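Local coordinates for leucine-rich repeat protein TpLRR (Treponema pallidum, PDB 6MLX) that is of unknown function but forms a secreted, probably periplasmic, leucine-rich repeat solenoid whose architecture may serve protein recognition, at residues 49-52 with 53-56; 204-207 with 208-212. All coordinates share one frame; numbering follows the deposited sequence.

Contact 1: residues 49-52 with 53-56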
ATOM      1  N   ALA A  49      -2.882  12.769  -6.201  1.00 29.53           N
ATOM      2  CA  ALA A  49      -4.340  12.728  -6.159  1.00 29.40           C
ATOM      3  C   ALA A  49      -4.904  11.432  -6.745  1.00 29.25           C
ATOM      4  O   ALA A  49      -4.213  10.640  -7.395  1.00 29.30           O
ATOM      5  CB  ALA A  49      -4.940  13.915  -6.917  1.00 29.28           C
ATOM      6  N   THR A  50      -6.194  11.238  -6.488  1.00 28.94           N
ATOM      7  CA  THR A  50      -7.010  10.164  -7.047  1.00 28.76           C
ATOM      8  C   THR A  50      -6.659   9.867  -8.503  1.00 28.77           C
ATOM      9  O   THR A  50      -6.692  10.758  -9.353  1.00 28.75           O
ATOM     10  CB  THR A  50      -8.487  10.562  -6.926  1.00 28.45           C
ATOM     11  OG1 THR A  50      -8.874  10.560  -5.540  1.00 28.42           O
ATOM     12  CG2 THR A  50      -9.376   9.597  -7.686  1.00 28.08           C
ATOM     13  N   LYS A  51      -6.293   8.608  -8.787  1.00 28.94           N
ATOM     14  CA  LYS A  51      -6.084   8.093 -10.146  1.00 28.92           C
ATOM     15  C   LYS A  51      -5.005   8.850 -10.930  1.00 29.06           C
ATOM     16  O   LYS A  51      -5.013   8.844 -12.168  1.00 29.00           O
ATOM     17  CB  LYS A  51      -7.396   8.094 -10.962  1.00 28.59           C
ATOM     18  CG  LYS A  51      -8.526   7.247 -10.393  1.00 28.41           C
ATOM     19  CD  LYS A  51      -9.820   7.318 -11.238  1.00 28.13           C
ATOM     20  CE  LYS A  51     -10.194   5.940 -11.800  1.00 28.07           C
ATOM     21  NZ  LYS A  51     -11.667   5.561 -11.599  1.00 27.74           N
ATOM     22  N   ALA A  52      -4.055   9.494 -10.254  1.00 29.48           N
ATOM     23  CA  ALA A  52      -3.103  10.343 -10.967  1.00 29.64           C
ATOM     24  C   ALA A  52      -2.187   9.531 -11.886  1.00 29.85           C
ATOM     25  O   ALA A  52      -1.781  10.014 -12.950  1.00 29.87           O
ATOM     26  CB  ALA A  52      -2.285  11.163  -9.967  1.00 29.78           C
ATOM     27  N   PHE A  53      -1.837   8.301 -11.501  1.00 29.72           N
ATOM     28  CA  PHE A  53      -1.049   7.432 -12.374  1.00 29.80           C
ATOM     29  C   PHE A  53      -1.866   6.234 -12.840  1.00 29.67           C
ATOM     30  O   PHE A  53      -1.309   5.183 -13.162  1.00 29.77           O
ATOM     31  CB  PHE A  53       0.228   6.940 -11.692  1.00 30.01           C
ATOM     32  CG  PHE A  53       1.215   8.022 -11.367  1.00 30.10           C
ATOM     33  CD1 PHE A  53       2.379   8.161 -12.103  1.00 30.25           C
ATOM     34  CD2 PHE A  53       0.989   8.889 -10.316  1.00 30.08           C
ATOM     35  CE1 PHE A  53       3.299   9.151 -11.793  1.00 30.33           C
ATOM     36  CE2 PHE A  53       1.896   9.877 -10.003  1.00 30.17           C
ATOM     37  CZ  PHE A  53       3.053  10.012 -10.743  1.00 30.33           C
ATOM     38  N   TYR A  54      -3.184   6.383 -12.851  1.00 29.57           N
ATOM     39  CA  TYR A  54      -4.081   5.299 -13.217  1.00 29.49           C
ATOM     40  C   TYR A  54      -3.739   4.758 -14.607  1.00 29.55           C
ATOM     41  O   TYR A  54      -3.680   5.517 -15.581  1.00 29.49           O
ATOM     42  CB  TYR A  54      -5.509   5.824 -13.160  1.00 29.22           C
ATOM     43  CG  TYR A  54      -6.588   4.824 -13.420  1.00 28.98           C
ATOM     44  CD1 TYR A  54      -7.186   4.129 -12.371  1.00 29.03           C
ATOM     45  CD2 TYR A  54      -7.036   4.588 -14.706  1.00 28.96           C
ATOM     46  CE1 TYR A  54      -8.195   3.213 -12.603  1.00 28.78           C
ATOM     47  CE2 TYR A  54      -8.046   3.668 -14.955  1.00 28.76           C
ATOM     48  CZ  TYR A  54      -8.626   2.992 -13.897  1.00 28.71           C
ATOM     49  OH  TYR A  54      -9.628   2.078 -14.132  1.00 28.48           O
ATOM     50  N   GLY A  55      -3.483   3.451 -14.685  1.00 29.77           N
ATOM     51  CA  GLY A  55      -3.212   2.802 -15.953  1.00 29.80           C
ATOM     52  C   GLY A  55      -1.885   3.115 -16.608  1.00 29.99           C
ATOM     53  O   GLY A  55      -1.719   2.835 -17.800  1.00 30.01           O
ATOM     54  N   CYS A  56      -0.914   3.669 -15.879  1.00 30.44           N
ATOM     55  CA  CYS A  56       0.360   4.052 -16.502  1.00 30.64           C
ATOM     56  C   CYS A  56       1.245   2.815 -16.631  1.00 30.81           C
ATOM     57  O   CYS A  56       2.224   2.623 -15.902  1.00 30.97           O
ATOM     58  CB  CYS A  56       1.049   5.154 -15.709  1.00 30.71           C
ATOM     59  SG  CYS A  56       0.186   6.744 -15.776  1.00 30.65           S
TER
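Lys51 and Tyr54 run side by side and point the same way, with the lysine's CE lying over one face of the tyrosine ring. This CH-pi contact places CE 3.8 Å from the centroid of the Tyr54 ring, shifted toward the rim. Lys51 CE is nearest Tyr54 CE1, at 3.5 Å. Two torsions set it up: Tyr54 holds CG anti to its own N (chi1 -176°), while the Lys51 chain bends at chi3 and brings CE over the ring. Between their backbones, Tyr54 N donates to Lys51 O at 3.1 Å, closing the type I turn from Lys51 to Tyr54. On the inner side Ala52 CB meets Phe53 CD2 at 4.0 Å, and the Phe53 ring stacks on Phe76 and meets Tyr27. Flanking type II turns, closed by Ala52 N to Ala49 O and Cys56 N to Phe53 O (both 3.1 Å), continue the winding, and backbone bonds from Lys51, Phe53 and Gly55 reach Gln73, Ala75 and Asp77. Such consecutive turns, with an inward phenylalanine stacked on one in the next coil, belong to the BspA-type leucine-rich repeat solenoid.

Contact 2: residues 204-207 with 208-212; sequences SVRK and LGYKG
Tyr210 O takes two long bonds, from Arg206 NE at 3.3 Å and from a water that also donates to Arg206 O. The N-H of NE points fairly straight at this oxygen (160°), which lies near the guanidinium plane while the nitrogen stands above the carbonyl plane. Bends at chi2 and chi3 fold the Arg206 chain back over the segment that follows and bring its NH2 beside Gly212 O; that approach is too short to be taken literally, and its exact geometry is doubtful. The backbone itself forms a Schellman motif. Gly209, at positive phi, donates its N to Arg206 O at 2.7 Å, and Tyr210 N reaches Val205 O at 3.3 Å, while Leu208 N keeps the helical bond to Ser204 O at 3.0 Å. Val205 and Tyr210 lie alongside each other, CG1 of Val205 touching CB of Tyr210 at 3.4 Å, and Gly212 N sits over the centre of one face of the tyrosine ring. The Tyr210 hydroxyl bonds to Glu213 O and Phe191 N, and its ring meets Phe186 and Phe191 edge-to-face. The motif follows the last turn of helix 199-207 and leads the chain against the loop around Phe191, beside strand 185-186.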
ATOM      1  N   SER A 204      -2.395 -20.462  17.097  1.00 32.86           N
ATOM      2  CA  SER A 204      -2.363 -19.242  17.902  1.00 32.63           C
ATOM      3  C   SER A 204      -3.422 -18.245  17.436  1.00 32.51           C
ATOM      4  O   SER A 204      -3.936 -17.456  18.247  1.00 32.31           O
ATOM      5  CB  SER A 204      -0.956 -18.629  17.901  1.00 32.56           C
ATOM      6  OG  SER A 204      -0.474 -18.408  16.594  1.00 32.74           O
ATOM      7  N   VAL A 205      -3.823 -18.327  16.163  1.00 32.39           N
ATOM      8  CA  VAL A 205      -4.900 -17.482  15.655  1.00 32.19           C
ATOM      9  C   VAL A 205      -6.254 -17.941  16.191  1.00 32.25           C
ATOM     10  O   VAL A 205      -7.090 -17.113  16.587  1.00 32.00           O
ATOM     11  CB  VAL A 205      -4.880 -17.457  14.115  1.00 32.23           C
ATOM     12  CG1 VAL A 205      -6.213 -17.008  13.574  1.00 32.08           C
ATOM     13  CG2 VAL A 205      -3.782 -16.516  13.611  1.00 32.04           C
ATOM     14  N   ARG A 206      -6.514 -19.258  16.185  1.00 32.58           N
ATOM     15  CA  ARG A 206      -7.749 -19.743  16.796  1.00 32.57           C
ATOM     16  C   ARG A 206      -7.794 -19.372  18.272  1.00 32.41           C
ATOM     17  O   ARG A 206      -8.826 -18.905  18.770  1.00 32.21           O
ATOM     18  CB  ARG A 206      -7.897 -21.260  16.597  1.00 32.85           C
ATOM     19  CG  ARG A 206      -7.949 -21.709  15.119  1.00 32.95           C
ATOM     20  CD  ARG A 206      -9.253 -22.428  14.708  1.00 33.04           C
ATOM     21  NE  ARG A 206     -10.218 -21.533  14.051  1.00 32.81           N
ATOM     22  CZ  ARG A 206     -10.621 -21.612  12.782  1.00 32.69           C
ATOM     23  NH1 ARG A 206     -10.164 -22.558  11.976  1.00 32.87           N
ATOM     24  NH2 ARG A 206     -11.499 -20.725  12.316  1.00 32.53           N
ATOM     25  N   LYS A 207      -6.664 -19.540  18.977  1.00 32.63           N
ATOM     26  CA  LYS A 207      -6.556 -19.162  20.385  1.00 32.55           C
ATOM     27  C   LYS A 207      -6.871 -17.688  20.601  1.00 32.20           C
ATOM     28  O   LYS A 207      -7.453 -17.322  21.636  1.00 31.90           O
ATOM     29  CB  LYS A 207      -5.154 -19.491  20.906  1.00 32.69           C
ATOM     30  CG  LYS A 207      -4.866 -19.013  22.334  1.00 32.62           C
ATOM     31  CD  LYS A 207      -3.996 -20.009  23.080  1.00 32.85           C
ATOM     32  CE  LYS A 207      -4.717 -21.361  23.181  1.00 33.24           C
ATOM     33  NZ  LYS A 207      -3.949 -22.417  23.939  1.00 33.43           N
ATOM     34  N   LEU A 208      -6.521 -16.827  19.631  1.00 31.98           N
ATOM     35  CA  LEU A 208      -6.928 -15.426  19.725  1.00 31.55           C
ATOM     36  C   LEU A 208      -8.411 -15.210  19.428  1.00 31.26           C
ATOM     37  O   LEU A 208      -8.904 -14.092  19.629  1.00 30.88           O
ATOM     38  CB  LEU A 208      -6.078 -14.560  18.783  1.00 31.49           C
ATOM     39  CG  LEU A 208      -4.605 -14.365  19.165  1.00 31.53           C
ATOM     40  CD1 LEU A 208      -3.823 -13.840  17.974  1.00 31.55           C
ATOM     41  CD2 LEU A 208      -4.427 -13.436  20.365  1.00 31.19           C
ATOM     42  N   GLY A 209      -9.129 -16.223  18.950  1.00 31.47           N
ATOM     43  CA  GLY A 209     -10.565 -16.135  18.792  1.00 31.29           C
ATOM     44  C   GLY A 209     -11.096 -16.087  17.373  1.00 31.44           C
ATOM     45  O   GLY A 209     -12.290 -15.824  17.189  1.00 31.36           O
ATOM     46  N   TYR A 210     -10.262 -16.315  16.365  1.00 31.44           N
ATOM     47  CA  TYR A 210     -10.755 -16.363  14.997  1.00 31.49           C
ATOM     48  C   TYR A 210     -11.664 -17.570  14.827  1.00 31.67           C
ATOM     49  O   TYR A 210     -11.315 -18.679  15.248  1.00 31.91           O
ATOM     50  CB  TYR A 210      -9.580 -16.436  14.022  1.00 31.61           C
ATOM     51  CG  TYR A 210      -9.931 -16.404  12.548  1.00 31.57           C
ATOM     52  CD1 TYR A 210     -10.465 -15.259  11.954  1.00 31.31           C
ATOM     53  CD2 TYR A 210      -9.681 -17.499  11.739  1.00 31.74           C
ATOM     54  CE1 TYR A 210     -10.762 -15.225  10.594  1.00 31.20           C
ATOM     55  CE2 TYR A 210      -9.977 -17.479  10.395  1.00 31.58           C
ATOM     56  CZ  TYR A 210     -10.509 -16.338   9.816  1.00 31.38           C
ATOM     57  OH  TYR A 210     -10.787 -16.335   8.462  1.00 31.15           O
ATOM     58  N   LYS A 211     -12.842 -17.347  14.239  1.00 31.97           N
ATOM     59  CA  LYS A 211     -13.778 -18.421  13.927  1.00 32.11           C
ATOM     60  C   LYS A 211     -14.033 -18.541  12.432  1.00 31.97           C
ATOM     61  O   LYS A 211     -14.898 -19.330  12.028  1.00 31.92           O
ATOM     62  CB  LYS A 211     -15.128 -18.234  14.636  1.00 32.00           C
ATOM     63  CG  LYS A 211     -15.119 -17.414  15.902  1.00 31.89           C
ATOM     64  CD  LYS A 211     -14.657 -18.212  17.117  1.00 32.02           C
ATOM     65  CE  LYS A 211     -14.718 -17.329  18.370  1.00 31.67           C
ATOM     66  NZ  LYS A 211     -13.924 -17.884  19.510  1.00 31.77           N
ATOM     67  N   GLY A 212     -13.327 -17.779  11.599  1.00 31.78           N
ATOM     68  CA  GLY A 212     -13.543 -17.820  10.166  1.00 31.60           C
ATOM     69  C   GLY A 212     -12.806 -18.970   9.509  1.00 31.84           C
ATOM     70  O   GLY A 212     -12.250 -19.857  10.160  1.00 32.05           O
TER
HETATM   71  O   HOH W   1     -11.130 -19.737  18.331  1.00 32.51           O

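How the contacts relate
The two contacts lie on opposite sides of the chain's centre, about 38 Å apart between centres and about 29 Å between nearest atoms, and do not touch. Contact 1 comes first along the chain, between strands 43-48 and 61-63, in the loop that runs beside strand 22-27. Contact 2 follows the last short strand, 185-186, at the end of helix 199-207. They share no strand or helix; the successive coils of the solenoid separate them. One therefore belongs to the early part of the repeat stack and the other to the C-terminal helical end, so the two mark separate regions towards either end of the elongated chain.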